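Local coordinates for protein SAHS4 (Ramazzottius varieornatus, PDB 5Z4G) that probably acts as a secreted, heat-soluble molecular shield when water is scarce, and binds zinc ions, at residues W24-S30 against K60-W66; D32-W38 against Y55-K60; Q128-V132 against T144-N148; G138-Q143 against R154-K158. One frame throughout, in Å; residues are numbered along the deposited sequence. Where two conformers were deposited one is given.

Interaction 1: residues W24-S30 against K60-W66; sequences WLGKWES and KTLLKYW
Trp24 to Ser30 and Lys60 to Trp66 bring the first two strands of the barrel, 26-30 and 62-66, together as an antiparallel pair. Gly26 with Tyr65 and Trp28 with Leu63 are the hydrogen-bonded pairs, each made by two backbone bonds; Gly26 N reaches Tyr65 O at 2.9 Å. Lys27-Lys64 lies between these two as a non-hydrogen-bonded pair, and Glu29-Leu62 follows beyond Trp28-Leu63. Trp24 turns the edge of its six-membered ring onto the face of Tyr65 in a T-shaped contact, centroids 5.5 Å apart and planes at 86°. The Trp24 carbonyl also takes a bond from Trp28 NE1, 2.9 Å away, which approaches from above the carbonyl plane. This pairing belongs to an antiparallel barrel of the fatty-acid-binding-protein type, in which the chain runs through the helices on its way from the first strand to the second. Trp28, Leu63 and Tyr65 share the inner face, and Tyr65 OH bonds a tetraethylene glycol, probably from the crystallisation liquor. On the outer face the aliphatic stems of the two lysines touch, Lys27 CG to Lys64 CB at 4.0 Å, while Lys27 NZ pairs with the Ala161 carboxylate. At the far end Ser30 OG lies between its own N and carbonyl carbon (chi1 61°), where it accepts Thr61 N at 2.9 Å in a nearly straight bond of 176°. Ser30 O takes Lys60 NZ, 2.8 Å away in the carbonyl plane. That ammonium has its stronger ionic partner in Asp32; a long contact from NZ to Glu29 OE1, 3.3 Å, rests on one of two glutamate conformers and is doubtful.

Interaction 2: residues D32-W38 against Y55-K60; sequences DGTPENW and YNGKQK
Trp38 and Tyr55 cross at about a right angle as side chains, yet their rings meet obliquely, planes 61° apart and centroids (six-membered ring of Trp38) 5.5 Å from each other. The touching corner of the indole is CZ2, 3.7 Å from Tyr55 CB, with CH2 close to Tyr55 CD2. With CG anti to the Trp38 backbone N (chi1 -173°), the indole reaches across to Tyr55 and lays one face on Pro35, whose CD sits 3.6 Å above the ring plane. The Asn56 amide stands at the NE1 edge, its plane steeply turned against the ring; Trp38 NE1 is buried here with no partner in the model. Nearby, Thr34 brings CG2 to within 3.6 Å of Tyr55 O, and a water lies between two backbone carbonyls, 2.7 Å from both Gly33 O and Tyr55 O. Farther out, the Lys60 chain bends at chi2 and brings NZ to Asp32 OD1 at 2.6 Å, a salt bridge entering on the anti side and 23° out of the carboxylate plane. Trp38 N returns to Pro35 O at 3.1 Å, closing a type II turn that leads into helix 38-44. These two loops flank the short helices inserted between the first and second strands, the helical insert characteristic of the fatty-acid-binding-protein fold.

Interaction 3: residues Q128-V132 against T144-N148; sequences QETIV and TFTSN
Ser147 and Gln128 meet through their side chains where strands 128-137 and 140-147 begin to part. Ser147 holds OG anti to its backbone nitrogen (chi1 -172°), a position from which the hydroxyl both accepts and donates. Gln128 is fully stretched, and its NE2 reaches Ser147 OG at 2.9 Å, almost straight at 170° and with OG in the amide plane. The hydroxyl then donates to Glu129 O at 3.0 Å, arriving from above the carbonyl plane. Asn148 N is 4.2 Å from the same Glu129 O, too far for a backbone bond; the hydroxyl takes that carbonyl instead. A water spans this end, accepting from Glu129 N and donating to Asn148 OD1. Deeper in the hairpin, Ile131 and Thr146 form the regular hydrogen-bonded pair, with Thr146 N 2.9 Å from Ile131 O. Next along, Val132 CG2 packs on Phe145 CB at 4.2 Å. Phe145 has chi1 of 40°, setting CG between N and the carbonyl carbon, and the ring is carried away from strand 128-137. It meets Phe41 edge-to-face and also packs on Trp38, so the ring lies against helix 38-44. At the C-terminal end of that helix Ala44 O accepts Asn148 ND2, and just after it Ala45 O accepts Gln128 NE2. Strand 116-123 flanks the pair beside 128-137, and strand 150-159 does so beside 140-147, where Thr146 OG1 bonds Thr151 OG1.

Interaction 4: residues G138-Q143 against R154-K158; sequences GDDLEQ and RWYKK
Gly138 to Gln143 and Arg154 to Lys158 meet as two arms of an antiparallel beta hairpin, strands 140-147 and 150-159, the last hairpin of the fatty-acid-binding-protein-like barrel. Leu141 with Tyr156 and Gln143 with Arg154 are the hydrogen-bonded pairs, each with two backbone bonds, and Gln143 N comes within 2.7 Å of Arg154 O. On the inner face Leu141 and Tyr156 lie side by side, and Leu141 CD2 packs 3.7 Å from Tyr156 CD1. Beyond them Tyr156 OH donates to Gln143 OE1 at 2.7 Å. The acceptor lies at the edge of the phenol, in its plane, whereas the hydroxyl stands 42° above the amide plane; the two planes are 69° apart. Tyr156 OH in turn accepts Arg154 NH1 at 3.2 Å, and NH1 also bonds Thr61 OG1, just ahead of strand 62-66. Gln143 NE2 donates to Tyr134 OH, fixing which way round the amide sits. The outer face mixes charged side chains with Trp155. Glu142, extended from a CG anti to its nitrogen (chi1 -169°), runs alongside one of the two Trp155 conformers, its CG above the indole plane near the rim and 3.5 Å from NE1. In one of its two conformers Lys157 curls through two bends, and NZ then meets Asp140 OD1 on its syn side in a salt bridge of 2.9 Å. A water donates to that same oxygen and to Tyr156 O. At the mouth of the hairpin Lys158 N binds Asp139 O at 2.8 Å, and another water sits 2.8 Å from both Gly138 O and Lys158 NZ.

Interactions 1, 3 and 4 are partly buried, each pairing neighbouring strands of one sheet, and interactions 3 and 4 share strand 140-147. Interactions 1 and 4 abut through strands 26-30 and 150-159: Glu29 N bonds Lys157 O, and Arg154 reaches Thr61. All three put mainly aromatic, aliphatic or bonded polar groups on the inside. Outside, interactions 1 and 4 carry lysines and acids beside Leu62 and Trp155, whereas interaction 3 is partly hydroxyl and water chemistry. Interaction 2 differs: a surface contact between loops, lacking regular backbone pairing and relying on one ion pair, a water and two rings. It shares Lys60 with interaction 1, and its Pro35 and Trp38 pack on Phe145 of interaction 3.

Interaction 1: residues W24-S30 against K60-W66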
# COMPACT_ATOMS: atom_id res chain seq x y z
N TRP A 24 -1.39 11.93 1.17
CA TRP A 24 -1.77 10.51 1.26
C TRP A 24 -2.59 10.20 2.52
O TRP A 24 -3.20 9.13 2.60
CB TRP A 24 -0.53 9.61 1.17
CG TRP A 24 0.61 10.08 2.00
CD1 TRP A 24 1.61 10.93 1.59
CD2 TRP A 24 0.88 9.76 3.37
NE1 TRP A 24 2.49 11.16 2.62
CE2 TRP A 24 2.08 10.44 3.72
CE3 TRP A 24 0.25 8.95 4.33
CZ2 TRP A 24 2.63 10.37 5.01
CZ3 TRP A 24 0.81 8.85 5.60
CH2 TRP A 24 1.99 9.56 5.93
N LEU A 25 -2.58 11.11 3.50
CA LEU A 25 -3.47 10.96 4.65
C LEU A 25 -4.93 11.07 4.22
O LEU A 25 -5.30 11.97 3.46
CB LEU A 25 -3.15 11.99 5.75
CG LEU A 25 -1.81 11.88 6.48
CD1 LEU A 25 -1.55 13.14 7.27
CD2 LEU A 25 -1.72 10.65 7.38
N GLY A 26 -5.74 10.14 4.71
CA GLY A 26 -7.14 10.05 4.30
C GLY A 26 -7.56 8.63 4.02
O GLY A 26 -6.78 7.69 4.26
N LYS A 27 -8.78 8.48 3.53
CA LYS A 27 -9.31 7.17 3.15
C LYS A 27 -9.51 7.11 1.65
O LYS A 27 -9.90 8.09 1.03
CB LYS A 27 -10.61 6.86 3.89
CG LYS A 27 -10.97 5.38 3.87
CD LYS A 27 -12.26 5.12 4.60
CE LYS A 27 -12.49 3.63 4.76
NZ LYS A 27 -13.69 3.34 5.60
N TRP A 28 -9.22 5.95 1.06
CA TRP A 28 -9.07 5.80 -0.38
C TRP A 28 -9.75 4.52 -0.85
O TRP A 28 -9.67 3.49 -0.19
CB TRP A 28 -7.57 5.71 -0.73
CG TRP A 28 -6.79 6.91 -0.26
CD1 TRP A 28 -6.05 7.03 0.90
CD2 TRP A 28 -6.70 8.17 -0.93
NE1 TRP A 28 -5.49 8.29 0.98
CE2 TRP A 28 -5.86 9.00 -0.14
CE3 TRP A 28 -7.20 8.66 -2.15
CZ2 TRP A 28 -5.53 10.32 -0.53
CZ3 TRP A 28 -6.88 9.98 -2.54
CH2 TRP A 28 -6.06 10.79 -1.73
N GLU A 29 -10.44 4.61 -1.99
CA GLU A 29 -11.08 3.45 -2.60
C GLU A 29 -10.46 3.18 -3.97
O GLU A 29 -10.36 4.09 -4.79
CB GLU A 29 -12.59 3.68 -2.74
CG GLU A 29 -13.32 2.56 -3.47
CD GLU A 29 -14.74 2.94 -3.85
OE1 GLU A 29 -15.21 2.51 -4.91
OE2 GLU A 29 -15.38 3.69 -3.08
N SER A 30 -10.05 1.94 -4.20
CA SER A 30 -9.46 1.57 -5.49
C SER A 30 -10.47 1.81 -6.62
O SER A 30 -11.67 1.54 -6.47
CB SER A 30 -8.99 0.12 -5.48
OG SER A 30 -10.05 -0.78 -5.24
N LYS A 60 -13.20 -4.40 -4.27
CA LYS A 60 -12.58 -3.12 -3.91
C LYS A 60 -11.54 -3.27 -2.80
O LYS A 60 -11.64 -4.15 -1.94
CB LYS A 60 -13.65 -2.11 -3.49
CG LYS A 60 -14.60 -1.70 -4.61
CD LYS A 60 -13.89 -0.83 -5.63
CE LYS A 60 -14.88 -0.16 -6.56
NZ LYS A 60 -14.16 0.71 -7.53
N THR A 61 -10.55 -2.38 -2.83
CA THR A 61 -9.63 -2.18 -1.73
C THR A 61 -9.93 -0.82 -1.13
O THR A 61 -10.02 0.18 -1.86
CB THR A 61 -8.16 -2.19 -2.21
OG1 THR A 61 -7.86 -3.43 -2.86
CG2 THR A 61 -7.17 -1.98 -1.07
N LEU A 62 -10.06 -0.79 0.19
CA LEU A 62 -10.10 0.46 0.94
C LEU A 62 -8.79 0.63 1.69
O LEU A 62 -8.32 -0.29 2.35
CB LEU A 62 -11.30 0.49 1.89
CG LEU A 62 -12.68 0.26 1.28
CD1 LEU A 62 -13.75 0.38 2.35
CD2 LEU A 62 -12.96 1.21 0.12
N LEU A 63 -8.21 1.81 1.59
CA LEU A 63 -6.97 2.11 2.25
C LEU A 63 -7.15 3.36 3.10
O LEU A 63 -7.68 4.36 2.62
CB LEU A 63 -5.91 2.31 1.17
CG LEU A 63 -4.52 2.80 1.49
CD1 LEU A 63 -3.83 1.85 2.44
CD2 LEU A 63 -3.79 2.86 0.15
N LYS A 64 -6.72 3.32 4.36
CA LYS A 64 -6.82 4.49 5.22
C LYS A 64 -5.51 4.75 5.93
O LYS A 64 -4.96 3.84 6.55
CB LYS A 64 -7.97 4.33 6.23
CG LYS A 64 -8.28 5.60 7.03
CD LYS A 64 -9.64 5.55 7.69
CE LYS A 64 -9.57 5.01 9.11
NZ LYS A 64 -10.65 5.59 9.95
N TYR A 65 -5.02 5.99 5.84
CA TYR A 65 -3.84 6.45 6.59
C TYR A 65 -4.26 7.60 7.46
O TYR A 65 -4.96 8.51 6.98
CB TYR A 65 -2.74 6.94 5.62
CG TYR A 65 -2.01 5.85 4.89
CD1 TYR A 65 -0.98 5.15 5.52
CD2 TYR A 65 -2.30 5.55 3.56
CE1 TYR A 65 -0.27 4.15 4.85
CE2 TYR A 65 -1.60 4.56 2.88
CZ TYR A 65 -0.60 3.86 3.54
OH TYR A 65 0.07 2.86 2.88
N TRP A 66 -3.86 7.60 8.73
CA TRP A 66 -4.18 8.71 9.63
C TRP A 66 -3.12 8.91 10.70
O TRP A 66 -2.31 8.01 10.97
CB TRP A 66 -5.60 8.59 10.21
CG TRP A 66 -5.82 7.57 11.30
CD1 TRP A 66 -5.92 7.81 12.65
CD2 TRP A 66 -6.08 6.17 11.13
NE1 TRP A 66 -6.17 6.64 13.32
CE2 TRP A 66 -6.29 5.62 12.42
CE3 TRP A 66 -6.12 5.32 10.01
CZ2 TRP A 66 -6.54 4.26 12.63
CZ3 TRP A 66 -6.37 3.95 10.22
CH2 TRP A 66 -6.59 3.44 11.52

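Interaction 2: residues D32-W38 against Y55-K60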
# COMPACT_ATOMS: atom_id res chain seq x y z
N ASP A 32 -12.26 1.22 -10.33
CA ASP A 32 -12.64 -0.01 -11.04
C ASP A 32 -11.51 -0.52 -11.93
O ASP A 32 -10.81 0.26 -12.56
CB ASP A 32 -13.90 0.23 -11.88
CG ASP A 32 -15.19 0.19 -11.05
OD1 ASP A 32 -15.14 0.03 -9.81
OD2 ASP A 32 -16.27 0.30 -11.65
N GLY A 33 -11.33 -1.84 -11.95
CA GLY A 33 -10.35 -2.46 -12.82
C GLY A 33 -9.08 -2.87 -12.11
O GLY A 33 -8.96 -2.74 -10.89
N THR A 34 -8.14 -3.38 -12.90
CA THR A 34 -6.87 -3.89 -12.41
C THR A 34 -5.77 -2.83 -12.55
O THR A 34 -5.90 -1.93 -13.38
CB THR A 34 -6.44 -5.16 -13.17
OG1 THR A 34 -6.53 -4.93 -14.58
CG2 THR A 34 -7.34 -6.33 -12.78
N PRO A 35 -4.70 -2.92 -11.73
CA PRO A 35 -3.60 -1.96 -11.86
C PRO A 35 -3.01 -1.93 -13.26
O PRO A 35 -3.05 -2.94 -13.98
CB PRO A 35 -2.57 -2.50 -10.87
CG PRO A 35 -3.40 -3.14 -9.82
CD PRO A 35 -4.48 -3.84 -10.60
N GLU A 36 -2.50 -0.77 -13.67
CA GLU A 36 -1.71 -0.65 -14.89
C GLU A 36 -0.53 -1.62 -14.83
O GLU A 36 0.14 -1.72 -13.79
CB GLU A 36 -1.20 0.78 -15.07
CG GLU A 36 -1.84 1.54 -16.23
CD GLU A 36 -1.01 2.74 -16.68
OE1 GLU A 36 -1.61 3.80 -16.95
OE2 GLU A 36 0.23 2.64 -16.76
N ASN A 37 -0.32 -2.35 -15.93
CA ASN A 37 0.74 -3.36 -16.05
C ASN A 37 0.59 -4.57 -15.10
O ASN A 37 1.56 -5.28 -14.82
CB ASN A 37 2.12 -2.69 -15.91
CG ASN A 37 3.21 -3.41 -16.67
OD1 ASN A 37 2.97 -3.97 -17.74
ND2 ASN A 37 4.43 -3.38 -16.14
N TRP A 38 -0.63 -4.81 -14.62
CA TRP A 38 -0.92 -5.90 -13.68
C TRP A 38 -0.48 -7.28 -14.16
O TRP A 38 0.11 -8.03 -13.38
CB TRP A 38 -2.40 -5.92 -13.31
CG TRP A 38 -2.78 -6.91 -12.22
CD1 TRP A 38 -3.66 -7.94 -12.34
CD2 TRP A 38 -2.29 -6.93 -10.87
NE1 TRP A 38 -3.76 -8.61 -11.14
CE2 TRP A 38 -2.94 -8.01 -10.22
CE3 TRP A 38 -1.38 -6.15 -10.14
CZ2 TRP A 38 -2.70 -8.34 -8.87
CZ3 TRP A 38 -1.13 -6.47 -8.80
CH2 TRP A 38 -1.80 -7.55 -8.18
N TYR A 55 -7.45 -8.58 -6.24
CA TYR A 55 -7.31 -7.42 -7.12
C TYR A 55 -7.98 -7.62 -8.48
O TYR A 55 -8.06 -6.69 -9.28
CB TYR A 55 -5.82 -7.03 -7.26
CG TYR A 55 -5.15 -6.83 -5.91
CD1 TYR A 55 -5.31 -5.64 -5.19
CD2 TYR A 55 -4.36 -7.85 -5.35
CE1 TYR A 55 -4.71 -5.46 -3.95
CE2 TYR A 55 -3.75 -7.68 -4.11
CZ TYR A 55 -3.92 -6.49 -3.42
OH TYR A 55 -3.32 -6.31 -2.19
N ASN A 56 -8.47 -8.84 -8.71
CA ASN A 56 -9.25 -9.16 -9.91
C ASN A 56 -10.75 -9.14 -9.61
O ASN A 56 -11.19 -9.53 -8.52
CB ASN A 56 -8.83 -10.52 -10.48
CG ASN A 56 -7.46 -10.48 -11.16
OD1 ASN A 56 -6.53 -11.16 -10.73
ND2 ASN A 56 -7.35 -9.69 -12.22
N GLY A 57 -11.53 -8.68 -10.59
CA GLY A 57 -12.99 -8.64 -10.47
C GLY A 57 -13.54 -7.36 -9.86
O GLY A 57 -12.91 -6.31 -9.93
N LYS A 58 -14.72 -7.48 -9.26
CA LYS A 58 -15.41 -6.34 -8.64
C LYS A 58 -14.87 -5.96 -7.25
O LYS A 58 -15.30 -4.96 -6.68
CB LYS A 58 -16.92 -6.59 -8.56
CG LYS A 58 -17.66 -6.33 -9.87
CD LYS A 58 -19.18 -6.34 -9.69
CE LYS A 58 -19.77 -7.72 -9.95
NZ LYS A 58 -21.26 -7.69 -9.94
N GLN A 59 -13.92 -6.74 -6.74
CA GLN A 59 -13.38 -6.56 -5.38
C GLN A 59 -12.67 -5.21 -5.18
O GLN A 59 -11.67 -4.92 -5.83
CB GLN A 59 -12.45 -7.72 -5.00
CG GLN A 59 -11.93 -7.67 -3.57
CD GLN A 59 -13.04 -7.74 -2.53
OE1 GLN A 59 -13.75 -8.74 -2.44
NE2 GLN A 59 -13.19 -6.68 -1.76
N LYS A 60 -13.20 -4.40 -4.27
CA LYS A 60 -12.58 -3.12 -3.91
C LYS A 60 -11.54 -3.27 -2.80
O LYS A 60 -11.64 -4.15 -1.94
CB LYS A 60 -13.65 -2.11 -3.49
CG LYS A 60 -14.60 -1.70 -4.61
CD LYS A 60 -13.89 -0.83 -5.63
CE LYS A 60 -14.88 -0.16 -6.56
NZ LYS A 60 -14.16 0.71 -7.53
O HOH W 1 -7.53 -4.03 -8.94

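Interaction 3: residues Q128-V132 against T144-N148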
# COMPACT_ATOMS: atom_id res chain seq x y z
N GLN A 128 12.60 -11.63 -1.89
CA GLN A 128 11.92 -10.70 -2.77
C GLN A 128 11.64 -9.35 -2.10
O GLN A 128 11.05 -9.30 -1.02
CB GLN A 128 10.62 -11.33 -3.28
CG GLN A 128 9.90 -10.54 -4.38
CD GLN A 128 8.62 -11.21 -4.85
OE1 GLN A 128 8.33 -12.36 -4.52
NE2 GLN A 128 7.85 -10.47 -5.64
N GLU A 129 12.08 -8.28 -2.74
CA GLU A 129 11.80 -6.94 -2.24
C GLU A 129 10.86 -6.18 -3.16
O GLU A 129 10.85 -6.39 -4.38
CB GLU A 129 13.10 -6.15 -1.97
CG GLU A 129 13.93 -5.82 -3.20
CD GLU A 129 15.13 -4.93 -2.91
OE1 GLU A 129 16.10 -5.00 -3.69
OE2 GLU A 129 15.11 -4.15 -1.93
N THR A 130 10.06 -5.31 -2.55
CA THR A 130 9.08 -4.48 -3.25
C THR A 130 9.25 -3.06 -2.72
O THR A 130 9.49 -2.87 -1.52
CB THR A 130 7.63 -4.98 -3.02
OG1 THR A 130 7.53 -6.34 -3.47
CG2 THR A 130 6.59 -4.15 -3.79
N ILE A 131 9.16 -2.08 -3.61
CA ILE A 131 9.02 -0.68 -3.18
C ILE A 131 7.68 -0.16 -3.67
O ILE A 131 7.31 -0.35 -4.83
CB ILE A 131 10.21 0.21 -3.61
CG1 ILE A 131 11.51 -0.29 -2.95
CG2 ILE A 131 9.95 1.68 -3.23
CD1 ILE A 131 12.78 0.40 -3.38
N VAL A 132 6.96 0.47 -2.75
CA VAL A 132 5.63 1.03 -3.03
C VAL A 132 5.71 2.53 -2.77
O VAL A 132 6.25 2.95 -1.75
CB VAL A 132 4.54 0.37 -2.14
CG1 VAL A 132 3.14 0.79 -2.59
CG2 VAL A 132 4.64 -1.16 -2.15
N THR A 144 2.24 3.23 -6.77
CA THR A 144 3.16 2.61 -7.71
C THR A 144 3.90 1.53 -6.94
O THR A 144 4.34 1.76 -5.83
CB THR A 144 4.12 3.68 -8.30
OG1 THR A 144 3.35 4.73 -8.90
CG2 THR A 144 5.04 3.12 -9.36
N PHE A 145 4.04 0.34 -7.52
CA PHE A 145 4.74 -0.75 -6.85
C PHE A 145 5.67 -1.47 -7.80
O PHE A 145 5.27 -1.81 -8.92
CB PHE A 145 3.76 -1.73 -6.17
CG PHE A 145 2.53 -2.04 -6.97
CD1 PHE A 145 1.39 -1.24 -6.85
CD2 PHE A 145 2.49 -3.15 -7.82
CE1 PHE A 145 0.24 -1.53 -7.57
CE2 PHE A 145 1.35 -3.43 -8.55
CZ PHE A 145 0.23 -2.63 -8.42
N THR A 146 6.91 -1.69 -7.36
CA THR A 146 7.93 -2.33 -8.18
C THR A 146 8.50 -3.51 -7.43
O THR A 146 8.88 -3.39 -6.27
CB THR A 146 9.05 -1.33 -8.54
OG1 THR A 146 8.47 -0.18 -9.18
CG2 THR A 146 10.10 -1.97 -9.49
N SER A 147 8.57 -4.65 -8.12
CA SER A 147 9.19 -5.85 -7.55
C SER A 147 9.77 -6.69 -8.67
O SER A 147 9.13 -6.86 -9.71
CB SER A 147 8.16 -6.66 -6.76
OG SER A 147 8.80 -7.71 -6.06
N ASN A 148 10.99 -7.20 -8.45
CA ASN A 148 11.69 -8.03 -9.45
C ASN A 148 11.75 -7.33 -10.81
O ASN A 148 11.62 -7.97 -11.88
CB ASN A 148 11.03 -9.42 -9.59
CG ASN A 148 11.25 -10.31 -8.38
OD1 ASN A 148 12.10 -10.04 -7.52
ND2 ASN A 148 10.49 -11.39 -8.31
O HOH W 2 12.96 -8.37 -5.38
O HOH W 3 7.35 1.74 -7.00

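Interaction 4: residues G138-Q143 against R154-K158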
# COMPACT_ATOMS: atom_id res chain seq x y z
N GLY A 138 -5.01 16.21 -4.00
CA GLY A 138 -6.45 16.35 -3.83
C GLY A 138 -7.12 15.00 -3.66
O GLY A 138 -6.70 14.18 -2.82
N ASP A 139 -8.11 14.74 -4.51
CA ASP A 139 -8.96 13.55 -4.38
C ASP A 139 -8.38 12.29 -5.02
O ASP A 139 -9.04 11.25 -5.02
CB ASP A 139 -10.36 13.82 -4.97
CG ASP A 139 -11.12 14.93 -4.25
OD1 ASP A 139 -10.80 15.27 -3.10
OD2 ASP A 139 -12.07 15.45 -4.87
N ASP A 140 -7.17 12.37 -5.59
CA ASP A 140 -6.59 11.25 -6.35
C ASP A 140 -5.28 10.75 -5.76
O ASP A 140 -4.40 11.55 -5.40
CB ASP A 140 -6.37 11.68 -7.79
CG ASP A 140 -7.66 12.13 -8.45
OD1 ASP A 140 -8.60 11.31 -8.53
OD2 ASP A 140 -7.74 13.31 -8.85
N LEU A 141 -5.15 9.43 -5.67
CA LEU A 141 -3.91 8.81 -5.21
C LEU A 141 -3.43 7.78 -6.23
O LEU A 141 -4.21 6.95 -6.72
CB LEU A 141 -4.10 8.15 -3.83
CG LEU A 141 -2.84 7.55 -3.16
CD1 LEU A 141 -2.90 7.78 -1.66
CD2 LEU A 141 -2.67 6.08 -3.50
N GLU A 142 -2.13 7.85 -6.55
CA GLU A 142 -1.47 6.85 -7.37
C GLU A 142 -0.55 6.02 -6.48
O GLU A 142 0.30 6.56 -5.78
CB GLU A 142 -0.66 7.50 -8.51
CG GLU A 142 -0.15 6.52 -9.58
CD GLU A 142 0.61 7.18 -10.74
OE1 GLU A 142 1.40 6.47 -11.41
OE2 GLU A 142 0.45 8.39 -10.99
N GLN A 143 -0.74 4.70 -6.50
CA GLN A 143 0.09 3.75 -5.78
C GLN A 143 0.94 3.00 -6.81
O GLN A 143 0.42 2.27 -7.63
CB GLN A 143 -0.79 2.78 -4.98
CG GLN A 143 -0.05 1.69 -4.21
CD GLN A 143 -0.98 0.59 -3.71
OE1 GLN A 143 -1.93 0.20 -4.39
NE2 GLN A 143 -0.68 0.05 -2.54
N ARG A 154 -1.59 1.51 -9.40
CA ARG A 154 -3.01 1.47 -9.06
C ARG A 154 -3.49 2.84 -8.62
O ARG A 154 -2.78 3.56 -7.90
CB ARG A 154 -3.25 0.47 -7.95
CG ARG A 154 -4.67 0.00 -7.89
CD ARG A 154 -4.81 -0.98 -6.76
NE ARG A 154 -6.04 -1.74 -6.91
CZ ARG A 154 -6.62 -2.41 -5.92
NH1 ARG A 154 -6.09 -2.37 -4.70
NH2 ARG A 154 -7.73 -3.09 -6.15
N TRP A 155 -4.70 3.19 -9.04
CA TRP A 155 -5.30 4.48 -8.68
C TRP A 155 -6.45 4.32 -7.70
O TRP A 155 -7.21 3.35 -7.75
CB TRP A 155 -5.76 5.24 -9.93
CG TRP A 155 -4.60 5.73 -10.75
CD1 TRP A 155 -4.02 6.96 -10.69
CD2 TRP A 155 -3.88 4.99 -11.74
NE1 TRP A 155 -2.98 7.05 -11.59
CE2 TRP A 155 -2.87 5.85 -12.25
CE3 TRP A 155 -3.99 3.69 -12.26
CZ2 TRP A 155 -1.97 5.45 -13.25
CZ3 TRP A 155 -3.09 3.29 -13.26
CH2 TRP A 155 -2.10 4.18 -13.74
N TYR A 156 -6.56 5.31 -6.81
CA TYR A 156 -7.60 5.36 -5.78
C TYR A 156 -8.24 6.74 -5.79
O TYR A 156 -7.60 7.72 -6.15
CB TYR A 156 -7.00 5.14 -4.39
CG TYR A 156 -6.35 3.80 -4.15
CD1 TYR A 156 -5.08 3.50 -4.68
CD2 TYR A 156 -6.97 2.84 -3.35
CE1 TYR A 156 -4.49 2.27 -4.47
CE2 TYR A 156 -6.38 1.59 -3.13
CZ TYR A 156 -5.13 1.33 -3.68
OH TYR A 156 -4.49 0.12 -3.49
N LYS A 157 -9.51 6.79 -5.36
CA LYS A 157 -10.25 8.03 -5.15
C LYS A 157 -10.46 8.24 -3.67
O LYS A 157 -10.74 7.28 -2.94
CB LYS A 157 -11.62 7.96 -5.85
CG LYS A 157 -11.59 8.01 -7.37
CD LYS A 157 -11.06 9.32 -7.95
CE LYS A 157 -12.04 10.49 -7.85
NZ LYS A 157 -11.51 11.68 -8.58
N LYS A 158 -10.34 9.49 -3.22
CA LYS A 158 -10.57 9.81 -1.81
C LYS A 158 -12.03 9.63 -1.47
O LYS A 158 -12.92 10.01 -2.24
CB LYS A 158 -10.12 11.23 -1.48
CG LYS A 158 -10.07 11.53 0.01
CD LYS A 158 -9.62 12.95 0.28
CE LYS A 158 -8.12 13.09 0.19
NZ LYS A 158 -7.70 14.43 0.66
O HOH W 4 -5.15 14.53 -0.52
O HOH W 5 -8.01 8.58 -8.76